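Local structure of Crov588 (Cafeteriavirus, 6NYR) at residues A[1-5]-A[674-679]; A[42-48]-A[65-71]; A[453-457]-A[476-480]; A[633-637]-A[655-659]. The protein is of unknown function, but its leucine-rich FNIP repeats build a closed, ring-shaped solenoid, a form consistent with a role in binding other molecules. All coordinates share one frame; numbering follows the deposited sequence.

Interaction 1 (A[1-5]-A[674-679])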
# COMPACT_ATOMS: atom_id res chain seq x y z
N MET A 1 -16.15 12.95 -8.42
CA MET A 1 -17.25 12.20 -7.75
C MET A 1 -18.52 12.19 -8.61
O MET A 1 -19.45 11.43 -8.34
CB MET A 1 -17.55 12.81 -6.37
CG MET A 1 -18.49 11.98 -5.51
SD MET A 1 -18.47 12.48 -3.78
CE MET A 1 -19.47 11.19 -3.03
N GLU A 2 -18.55 13.04 -9.64
CA GLU A 2 -19.60 12.99 -10.67
C GLU A 2 -18.98 13.54 -11.96
O GLU A 2 -19.15 14.71 -12.32
CB GLU A 2 -20.84 13.80 -10.26
CG GLU A 2 -21.46 13.38 -8.94
CD GLU A 2 -22.75 14.12 -8.66
OE1 GLU A 2 -23.10 15.03 -9.43
OE2 GLU A 2 -23.43 13.79 -7.66
N LYS A 3 -18.25 12.67 -12.67
CA LYS A 3 -17.48 13.08 -13.84
C LYS A 3 -16.82 11.90 -14.54
O LYS A 3 -16.96 10.76 -14.09
CB LYS A 3 -16.43 14.10 -13.39
CG LYS A 3 -15.94 15.13 -14.37
CD LYS A 3 -14.98 16.07 -13.61
CE LYS A 3 -13.90 15.27 -12.88
NZ LYS A 3 -12.62 15.98 -12.64
N TYR A 4 -16.10 12.15 -15.64
CA TYR A 4 -15.11 11.22 -16.16
C TYR A 4 -13.74 11.86 -15.93
O TYR A 4 -13.63 13.07 -15.69
CB TYR A 4 -15.33 10.87 -17.65
CG TYR A 4 -14.93 11.92 -18.63
CD1 TYR A 4 -13.61 12.07 -19.01
CD2 TYR A 4 -15.88 12.73 -19.22
CE1 TYR A 4 -13.23 13.03 -19.92
CE2 TYR A 4 -15.52 13.70 -20.14
CZ TYR A 4 -14.19 13.84 -20.48
OH TYR A 4 -13.82 14.80 -21.40
N THR A 5 -12.68 11.05 -16.00
CA THR A 5 -11.33 11.55 -15.76
C THR A 5 -10.29 10.95 -16.70
O THR A 5 -10.33 9.75 -16.99
CB THR A 5 -10.90 11.25 -14.30
OG1 THR A 5 -10.61 9.85 -14.17
CG2 THR A 5 -11.99 11.63 -13.32
N LYS A 674 -14.11 24.78 -14.66
CA LYS A 674 -14.69 23.45 -14.61
C LYS A 674 -15.40 23.25 -13.28
O LYS A 674 -14.90 23.67 -12.23
CB LYS A 674 -13.59 22.41 -14.82
CG LYS A 674 -13.98 20.98 -14.58
CD LYS A 674 -13.21 20.44 -13.39
CE LYS A 674 -13.21 18.92 -13.37
NZ LYS A 674 -12.21 18.37 -14.34
N ILE A 675 -16.57 22.63 -13.33
CA ILE A 675 -17.40 22.44 -12.14
C ILE A 675 -17.34 20.97 -11.74
O ILE A 675 -17.65 20.08 -12.55
CB ILE A 675 -18.86 22.87 -12.38
CG1 ILE A 675 -18.94 24.37 -12.62
CG2 ILE A 675 -19.73 22.47 -11.20
CD1 ILE A 675 -20.22 24.81 -13.30
N GLU A 676 -16.93 20.72 -10.50
CA GLU A 676 -16.90 19.38 -9.93
C GLU A 676 -18.01 19.25 -8.89
O GLU A 676 -18.12 20.08 -7.99
CB GLU A 676 -15.54 19.10 -9.27
CG GLU A 676 -14.42 18.83 -10.26
CD GLU A 676 -13.08 18.60 -9.58
OE1 GLU A 676 -13.06 18.34 -8.36
OE2 GLU A 676 -12.04 18.68 -10.28
N TYR A 677 -18.82 18.21 -9.02
CA TYR A 677 -19.90 17.96 -8.08
C TYR A 677 -19.50 16.84 -7.11
O TYR A 677 -18.71 15.96 -7.45
CB TYR A 677 -21.21 17.58 -8.79
CG TYR A 677 -21.75 18.65 -9.70
CD1 TYR A 677 -22.12 19.89 -9.20
CD2 TYR A 677 -21.91 18.43 -11.07
CE1 TYR A 677 -22.62 20.88 -10.02
CE2 TYR A 677 -22.41 19.42 -11.90
CZ TYR A 677 -22.76 20.64 -11.37
OH TYR A 677 -23.26 21.62 -12.19
N PHE A 678 -20.05 16.91 -5.90
CA PHE A 678 -19.91 15.81 -4.95
C PHE A 678 -21.28 15.45 -4.38
O PHE A 678 -22.25 16.21 -4.49
CB PHE A 678 -18.93 16.14 -3.80
CG PHE A 678 -19.33 17.31 -2.94
CD1 PHE A 678 -20.17 17.13 -1.85
CD2 PHE A 678 -18.84 18.58 -3.21
CE1 PHE A 678 -20.53 18.21 -1.06
CE2 PHE A 678 -19.20 19.65 -2.42
CZ PHE A 678 -20.04 19.47 -1.34
N ASN A 679 -21.34 14.25 -3.80
CA ASN A 679 -22.56 13.69 -3.24
C ASN A 679 -22.44 13.58 -1.72
O ASN A 679 -21.39 13.85 -1.13
CB ASN A 679 -22.84 12.30 -3.83
CG ASN A 679 -23.41 12.35 -5.22
OD1 ASN A 679 -22.81 11.83 -6.16
ND2 ASN A 679 -24.57 12.96 -5.37
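M1 lays its thioether over the backbone where F678 passes into N679. SD lies 3.7 Å from CB of F678, and the backbone N of N679 points at the same sulphur in a weak hydrogen bond, N to SD 3.4 Å; although long, that bond is nearly straight, at 176°. The chain reaches this far because it is stretched throughout, with CG anti to the backbone N (chi1 -170°), and its terminal CE ends 3.6 Å from CB of N679. E2 follows in the same segment, its side chain running at about a right angle to those of Y677 and N679. Of its two carboxylate oxygens, OE1 comes to 3.2 Å from CB of Y677, while OE2 lies against the side-chain amide of N679 so closely that the detail is doubtful. K3 is the third point of contact. Its ammonium meets that of K674 tip to tip, NZ to NZ 3.0 Å, a pairing of like charges that E676 probably eases through a long salt bridge, K3 NZ to E676 OE2 3.6 Å. In this circular solenoid the N-terminal segment and the last strand meet here, on the protein surface: no backbone-to-backbone bond joins them, and every contact involves at least one side chain. Residues 674-678 form the last strand, hydrogen-bonded to strand 651-655 through K674 and E676, while the ring of Y677 meets Y656 edge-to-face. Residues 1-5 lead into strand 5-7, where T5 pairs with T12 of strand 10-12.

Interaction 2 (A[42-48]-A[65-71])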
# COMPACT_ATOMS: atom_id res chain seq x y z
N PHE A 42 -22.24 1.36 -16.31
CA PHE A 42 -22.38 1.61 -17.74
C PHE A 42 -23.02 0.42 -18.44
O PHE A 42 -22.55 -0.72 -18.33
CB PHE A 42 -21.02 1.92 -18.37
CG PHE A 42 -21.08 2.11 -19.86
CD1 PHE A 42 -21.60 3.28 -20.40
CD2 PHE A 42 -20.63 1.12 -20.72
CE1 PHE A 42 -21.67 3.45 -21.77
CE2 PHE A 42 -20.69 1.30 -22.09
CZ PHE A 42 -21.21 2.46 -22.61
N ASN A 43 -24.10 0.68 -19.17
CA ASN A 43 -24.82 -0.34 -19.93
C ASN A 43 -25.51 0.34 -21.12
O ASN A 43 -26.73 0.50 -21.16
CB ASN A 43 -25.81 -1.09 -19.04
CG ASN A 43 -26.36 -2.34 -19.69
OD1 ASN A 43 -25.75 -2.89 -20.61
ND2 ASN A 43 -27.51 -2.80 -19.22
N GLN A 44 -24.71 0.73 -22.11
CA GLN A 44 -25.21 1.39 -23.30
C GLN A 44 -24.48 0.83 -24.52
O GLN A 44 -23.38 0.29 -24.40
CB GLN A 44 -25.03 2.91 -23.23
CG GLN A 44 -25.72 3.58 -22.04
CD GLN A 44 -27.23 3.50 -22.10
OE1 GLN A 44 -27.81 3.39 -23.18
NE2 GLN A 44 -27.87 3.55 -20.94
N GLU A 45 -25.11 0.97 -25.69
CA GLU A 45 -24.49 0.53 -26.93
C GLU A 45 -23.11 1.16 -27.10
O GLU A 45 -22.87 2.30 -26.67
CB GLU A 45 -25.37 0.90 -28.13
CG GLU A 45 -26.77 0.30 -28.11
CD GLU A 45 -26.78 -1.19 -28.38
OE1 GLU A 45 -25.87 -1.67 -29.10
OE2 GLU A 45 -27.68 -1.88 -27.88
N ILE A 46 -22.20 0.41 -27.71
CA ILE A 46 -20.87 0.94 -28.01
C ILE A 46 -20.45 0.56 -29.43
O ILE A 46 -19.30 0.76 -29.82
CB ILE A 46 -19.83 0.44 -26.99
CG1 ILE A 46 -19.72 -1.09 -27.02
CG2 ILE A 46 -20.19 0.90 -25.59
CD1 ILE A 46 -18.41 -1.60 -27.58
N ASP A 47 -21.39 0.03 -30.21
CA ASP A 47 -21.08 -0.49 -31.53
C ASP A 47 -20.38 0.54 -32.41
O ASP A 47 -19.17 0.44 -32.64
CB ASP A 47 -22.36 -0.99 -32.23
CG ASP A 47 -22.57 -2.49 -32.08
OD1 ASP A 47 -21.57 -3.22 -31.94
OD2 ASP A 47 -23.74 -2.93 -32.11
N HIS A 48 -21.12 1.54 -32.89
CA HIS A 48 -20.59 2.51 -33.83
C HIS A 48 -20.19 3.82 -33.16
O HIS A 48 -20.09 4.85 -33.83
CB HIS A 48 -21.60 2.79 -34.95
CG HIS A 48 -21.96 1.58 -35.74
ND1 HIS A 48 -23.02 0.76 -35.42
CD2 HIS A 48 -21.40 1.05 -36.85
CE1 HIS A 48 -23.10 -0.23 -36.30
NE2 HIS A 48 -22.12 -0.07 -37.18
N PHE A 65 -22.69 -4.24 -17.98
CA PHE A 65 -22.85 -4.19 -19.42
C PHE A 65 -23.25 -5.56 -19.98
O PHE A 65 -22.58 -6.56 -19.72
CB PHE A 65 -21.54 -3.72 -20.05
CG PHE A 65 -21.53 -3.71 -21.55
CD1 PHE A 65 -22.11 -2.67 -22.25
CD2 PHE A 65 -20.92 -4.73 -22.26
CE1 PHE A 65 -22.09 -2.64 -23.63
CE2 PHE A 65 -20.90 -4.71 -23.65
CZ PHE A 65 -21.49 -3.66 -24.33
N ASN A 66 -24.36 -5.59 -20.73
CA ASN A 66 -24.71 -6.76 -21.55
C ASN A 66 -25.48 -6.27 -22.78
O ASN A 66 -26.70 -6.43 -22.90
CB ASN A 66 -25.52 -7.81 -20.78
CG ASN A 66 -25.64 -9.12 -21.56
OD1 ASN A 66 -24.92 -9.35 -22.53
ND2 ASN A 66 -26.54 -9.99 -21.12
N LYS A 67 -24.76 -5.66 -23.71
CA LYS A 67 -25.31 -5.29 -25.01
C LYS A 67 -24.67 -6.15 -26.09
O LYS A 67 -23.50 -6.53 -25.99
CB LYS A 67 -25.07 -3.81 -25.32
CG LYS A 67 -25.68 -2.84 -24.33
CD LYS A 67 -27.18 -3.03 -24.22
CE LYS A 67 -27.81 -1.92 -23.38
NZ LYS A 67 -29.24 -2.20 -23.08
N ASP A 68 -25.44 -6.45 -27.14
CA ASP A 68 -24.86 -7.11 -28.31
C ASP A 68 -23.80 -6.20 -28.91
O ASP A 68 -24.01 -4.99 -29.08
CB ASP A 68 -25.94 -7.44 -29.34
CG ASP A 68 -26.89 -8.51 -28.84
OD1 ASP A 68 -27.43 -8.36 -27.73
OD2 ASP A 68 -27.10 -9.50 -29.58
N VAL A 69 -22.64 -6.77 -29.22
CA VAL A 69 -21.48 -6.03 -29.69
C VAL A 69 -20.96 -6.75 -30.93
O VAL A 69 -20.40 -7.85 -30.82
CB VAL A 69 -20.39 -5.93 -28.62
CG1 VAL A 69 -19.18 -5.18 -29.15
CG2 VAL A 69 -20.94 -5.24 -27.37
N ASN A 70 -21.14 -6.14 -32.10
CA ASN A 70 -20.75 -6.78 -33.35
C ASN A 70 -19.93 -5.91 -34.29
O ASN A 70 -19.55 -6.39 -35.36
CB ASN A 70 -22.00 -7.27 -34.10
CG ASN A 70 -22.60 -8.52 -33.48
OD1 ASN A 70 -22.23 -9.64 -33.82
ND2 ASN A 70 -23.54 -8.32 -32.55
N PHE A 71 -19.65 -4.66 -33.93
CA PHE A 71 -18.94 -3.76 -34.83
C PHE A 71 -17.85 -2.99 -34.09
O PHE A 71 -17.82 -1.76 -34.06
CB PHE A 71 -19.93 -2.81 -35.51
CG PHE A 71 -20.81 -3.48 -36.52
CD1 PHE A 71 -20.28 -3.92 -37.72
CD2 PHE A 71 -22.15 -3.68 -36.27
CE1 PHE A 71 -21.07 -4.55 -38.65
CE2 PHE A 71 -22.96 -4.31 -37.20
CZ PHE A 71 -22.41 -4.75 -38.39
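D47 and F71, with N43 and N66, carry the polar part of this contact between two loops that run almost parallel. The amide oxygen OD1 of N43 accepts the backbone N of N66 at 3.0 Å; the donor stands above the carbonyl plane, and the bond is fairly straight at 164°. Further along, OD1 of D47 takes two backbone donors. N70 N approaches at 3.0 Å on the syn lone pair, whereas F71 N comes at 3.1 Å from above the carboxylate plane. One more polar atom, O of Q44, lies at the edge of the F65 ring, 3.3 Å from CE1. Apolar contacts fill the interior between these polar ends. The F65 ring, swung to the side opposite its own amide nitrogen (chi1 176°), meets CG1 of I46 with its CZ. Beyond it, CD1 of I46 touches CG1 of V69 at 4.0 Å. Aromatic contact occupies the outer end: H48 and F71 point the same way, their planes inclined by 31°, and CB of F71 sits over the face of the imidazole in a CH-pi contact. The aliphatic part of K67 lies along N43, CE 3.5 Å from its backbone O. Successive coils of the solenoid are thus joined here without strand pairing. Side-chain oxygens of N43 and D47 accept backbone N-H groups instead, and the two bonds on D47 OD1 probably hold its carboxylate in a fixed orientation beside the backbone of N70 and F71.

Interaction 3 (A[453-457]-A[476-480])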
# COMPACT_ATOMS: atom_id res chain seq x y z
N HIS A 453 14.90 12.47 14.94
CA HIS A 453 13.48 12.15 15.04
C HIS A 453 13.18 11.58 16.42
O HIS A 453 13.80 10.59 16.84
CB HIS A 453 13.05 11.15 13.97
CG HIS A 453 12.99 11.73 12.59
ND1 HIS A 453 11.86 11.75 11.82
CD2 HIS A 453 13.94 12.36 11.88
CE1 HIS A 453 12.14 12.31 10.65
NE2 HIS A 453 13.41 12.65 10.65
N LEU A 454 12.21 12.18 17.10
CA LEU A 454 11.76 11.72 18.41
C LEU A 454 10.25 11.73 18.44
O LEU A 454 9.63 12.75 18.12
CB LEU A 454 12.33 12.60 19.53
CG LEU A 454 11.86 12.31 20.95
CD1 LEU A 454 12.22 10.91 21.40
CD2 LEU A 454 12.45 13.35 21.90
N SER A 455 9.65 10.62 18.85
CA SER A 455 8.20 10.51 18.96
C SER A 455 7.86 9.75 20.23
O SER A 455 8.53 8.77 20.58
CB SER A 455 7.59 9.80 17.74
OG SER A 455 7.81 8.41 17.81
N PHE A 456 6.81 10.20 20.91
CA PHE A 456 6.35 9.60 22.15
C PHE A 456 4.98 8.96 21.94
O PHE A 456 4.21 9.34 21.05
CB PHE A 456 6.27 10.64 23.27
CG PHE A 456 7.61 11.15 23.72
CD1 PHE A 456 8.20 12.23 23.10
CD2 PHE A 456 8.27 10.55 24.78
CE1 PHE A 456 9.43 12.70 23.52
CE2 PHE A 456 9.49 11.02 25.21
CZ PHE A 456 10.08 12.09 24.57
N GLY A 457 4.67 7.99 22.80
CA GLY A 457 3.43 7.26 22.73
C GLY A 457 2.34 7.85 23.61
O GLY A 457 2.42 8.99 24.07
N LEU A 476 9.54 16.31 16.20
CA LEU A 476 9.09 16.01 17.56
C LEU A 476 7.60 15.74 17.51
O LEU A 476 6.81 16.63 17.17
CB LEU A 476 9.40 17.17 18.51
CG LEU A 476 8.86 17.05 19.93
CD1 LEU A 476 9.39 15.78 20.59
CD2 LEU A 476 9.21 18.27 20.76
N GLU A 477 7.22 14.52 17.86
CA GLU A 477 5.82 14.12 17.95
C GLU A 477 5.51 13.75 19.39
O GLU A 477 6.10 12.81 19.93
CB GLU A 477 5.52 12.95 17.02
CG GLU A 477 4.11 12.40 17.17
CD GLU A 477 3.78 11.36 16.13
OE1 GLU A 477 4.63 11.12 15.24
OE2 GLU A 477 2.68 10.77 16.20
N LEU A 478 4.57 14.46 19.99
CA LEU A 478 4.12 14.17 21.35
C LEU A 478 2.78 13.45 21.28
O LEU A 478 2.01 13.61 20.32
CB LEU A 478 4.00 15.46 22.17
CG LEU A 478 5.36 16.13 22.37
CD1 LEU A 478 5.23 17.63 22.51
CD2 LEU A 478 6.06 15.55 23.59
N GLY A 479 2.51 12.65 22.30
CA GLY A 479 1.45 11.67 22.26
C GLY A 479 0.17 12.14 22.93
O GLY A 479 0.01 13.29 23.32
N HIS A 480 -0.76 11.19 23.06
CA HIS A 480 -2.12 11.49 23.51
C HIS A 480 -2.12 12.28 24.81
O HIS A 480 -2.82 13.29 24.93
CB HIS A 480 -2.90 10.19 23.68
CG HIS A 480 -4.38 10.39 23.85
ND1 HIS A 480 -4.95 10.73 25.06
CD2 HIS A 480 -5.40 10.29 22.97
CE1 HIS A 480 -6.26 10.84 24.91
NE2 HIS A 480 -6.55 10.57 23.65
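F456 presents the rim of its ring to the neighbouring coil: O of E477 lies in the ring plane at the edge, 3.8 Å from CD1, and CD1 of L476 is also near that plane. CD2 of L478 approaches obliquely, 4.0 Å from CD1 of F456, the two side chains lying side by side. Outside the pair, the ring stacks on F460 and meets F434 of the preceding coil. L454 and L476 likewise run alongside each other into the core, CD2 to CD1 4.1 Å, with nearly identical first torsions (175° and 174°). Across the sheet from these leucines, S455 and E477 meet CB to CB. The backbones pair in parallel register. E477 N donates to O of L454 at 3.0 Å, in the carbonyl plane, and F456 N donates to O of E477 at 2.9 Å. Past the strands, CA of G479 makes a CA-H...O contact with O of G457, 3.4 Å long and 170° at the hydrogen. The result is the leucine-rich-repeat ladder in miniature: leucines on one face, with F456 packing beyond the strand end; polar groups on the other, S455 OG bonded to S433 of the preceding coil and E477 OE1 to Y475 of its own strand; and backbone bonds that tie each coil to the next.

Interaction 4 (A[633-637]-A[655-659])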
# COMPACT_ATOMS: atom_id res chain seq x y z
N GLY A 633 -18.87 23.50 0.93
CA GLY A 633 -19.29 22.34 1.69
C GLY A 633 -20.72 21.93 1.41
O GLY A 633 -21.41 22.48 0.55
N TRP A 634 -21.17 20.93 2.18
CA TRP A 634 -22.49 20.34 2.00
C TRP A 634 -23.59 21.40 2.08
O TRP A 634 -24.45 21.48 1.20
CB TRP A 634 -22.68 19.27 3.08
CG TRP A 634 -23.76 18.27 2.89
CD1 TRP A 634 -24.58 18.11 1.81
CD2 TRP A 634 -24.14 17.26 3.83
NE1 TRP A 634 -25.46 17.07 2.03
CE2 TRP A 634 -25.20 16.53 3.26
CE3 TRP A 634 -23.69 16.90 5.11
CZ2 TRP A 634 -25.81 15.46 3.92
CZ3 TRP A 634 -24.30 15.84 5.76
CH2 TRP A 634 -25.35 15.14 5.17
N TYR A 635 -23.55 22.24 3.11
CA TYR A 635 -24.67 23.11 3.42
C TYR A 635 -24.63 24.45 2.69
O TYR A 635 -25.53 25.27 2.89
CB TYR A 635 -24.73 23.36 4.94
CG TYR A 635 -25.14 22.15 5.76
CD1 TYR A 635 -25.51 20.96 5.15
CD2 TYR A 635 -25.18 22.21 7.15
CE1 TYR A 635 -25.90 19.86 5.90
CE2 TYR A 635 -25.56 21.11 7.91
CZ TYR A 635 -25.92 19.94 7.27
OH TYR A 635 -26.30 18.84 8.01
N PHE A 636 -23.64 24.69 1.83
CA PHE A 636 -23.56 25.97 1.14
C PHE A 636 -24.69 26.09 0.13
O PHE A 636 -24.85 25.24 -0.75
CB PHE A 636 -22.22 26.12 0.43
CG PHE A 636 -22.10 27.40 -0.36
CD1 PHE A 636 -21.84 28.60 0.28
CD2 PHE A 636 -22.26 27.40 -1.73
CE1 PHE A 636 -21.73 29.78 -0.45
CE2 PHE A 636 -22.15 28.57 -2.46
CZ PHE A 636 -21.89 29.76 -1.82
N ASN A 637 -25.47 27.16 0.25
CA ASN A 637 -26.72 27.31 -0.49
C ASN A 637 -26.93 28.77 -0.85
O ASN A 637 -27.91 29.41 -0.46
CB ASN A 637 -27.87 26.77 0.36
CG ASN A 637 -29.07 26.36 -0.46
OD1 ASN A 637 -28.92 25.88 -1.59
ND2 ASN A 637 -30.26 26.55 0.09
N TYR A 655 -21.73 20.93 -4.08
CA TYR A 655 -22.66 19.85 -3.76
C TYR A 655 -23.71 19.78 -4.86
O TYR A 655 -24.39 20.78 -5.14
CB TYR A 655 -23.31 20.06 -2.40
CG TYR A 655 -24.33 19.00 -2.04
CD1 TYR A 655 -24.06 17.65 -2.25
CD2 TYR A 655 -25.55 19.34 -1.47
CE1 TYR A 655 -24.99 16.67 -1.92
CE2 TYR A 655 -26.48 18.37 -1.13
CZ TYR A 655 -26.19 17.03 -1.36
OH TYR A 655 -27.11 16.06 -1.02
N TYR A 656 -23.84 18.62 -5.50
CA TYR A 656 -24.80 18.47 -6.58
C TYR A 656 -26.20 18.92 -6.16
O TYR A 656 -26.88 19.62 -6.91
CB TYR A 656 -24.84 17.01 -7.04
CG TYR A 656 -25.65 16.79 -8.29
CD1 TYR A 656 -25.11 17.04 -9.54
CD2 TYR A 656 -26.96 16.32 -8.22
CE1 TYR A 656 -25.85 16.84 -10.69
CE2 TYR A 656 -27.70 16.11 -9.36
CZ TYR A 656 -27.14 16.38 -10.59
OH TYR A 656 -27.88 16.17 -11.74
N GLY A 657 -26.63 18.53 -4.96
CA GLY A 657 -27.99 18.78 -4.54
C GLY A 657 -28.42 20.23 -4.64
O GLY A 657 -29.61 20.52 -4.83
N ASN A 658 -27.47 21.16 -4.52
CA ASN A 658 -27.79 22.58 -4.53
C ASN A 658 -27.38 23.28 -5.82
O ASN A 658 -27.46 24.51 -5.90
CB ASN A 658 -27.14 23.30 -3.34
CG ASN A 658 -27.79 22.96 -2.02
OD1 ASN A 658 -29.01 22.88 -1.93
ND2 ASN A 658 -26.98 22.77 -0.99
N LYS A 659 -26.93 22.53 -6.83
CA LYS A 659 -26.42 23.16 -8.05
C LYS A 659 -27.43 24.14 -8.62
O LYS A 659 -27.10 25.29 -8.95
CB LYS A 659 -26.03 22.09 -9.07
CG LYS A 659 -27.19 21.26 -9.61
CD LYS A 659 -26.70 20.23 -10.63
CE LYS A 659 -27.86 19.54 -11.35
NZ LYS A 659 -28.71 20.50 -12.12
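W634 and Y655 form a T-shaped pair between neighbouring coils near the C-terminal end of the leucine-rich-repeat solenoid, beside the point where strand 651-655 gives way to helix 659-662. The indole directs its edge at the phenol, the planes 86° apart and the centroid of its five-membered ring 4.5 Å from that of Y655. This is the tightly packed part. CD1 of W634 stands over the centre of the Y655 ring, 3.5 Å from CE2, while NE1 hangs above the rim near CZ, also at 3.5 Å. The opposite face of the phenol is covered by the backbone N of G657, so the ring is held from both sides. The two aromatic side chains lie alongside each other and point the same way. The indole is carried by a type I beta turn from G633 to F636, whose closing bond is weak. W634 is nonetheless exposed. The second half of the contact is looser and more polar. N658, at the N-cap position of the helix but without a capping bond from its side chain, reaches toward the far end of the turn, where the side chains of N637 and N658 cross at about a right angle. F636 packs inward, its ring stacked on F632 and touching I662. ND2 of N658 meanwhile lies in the plane of the Y655 ring, at its edge, and 3.6 Å from O of W634.

From the N terminus, interaction 1 opens first and closes last: residues 1-5 meet strand 674-678, so nearly the whole chain lies in the loop it closes, and the ring is completed there. The other three are nested within it and follow in series. Interaction 2 joins neighbouring coils near the start, interaction 3 neighbouring coils in the regular repeats on the opposite side of the chain's centre from interaction 2, their centres about 57 Å apart, and interaction 4 the final repeat to the helix 659-662 region. None cross. Interactions 1 and 4 touch directly, through F678 and Y656, linking the C-terminal coils to the seam.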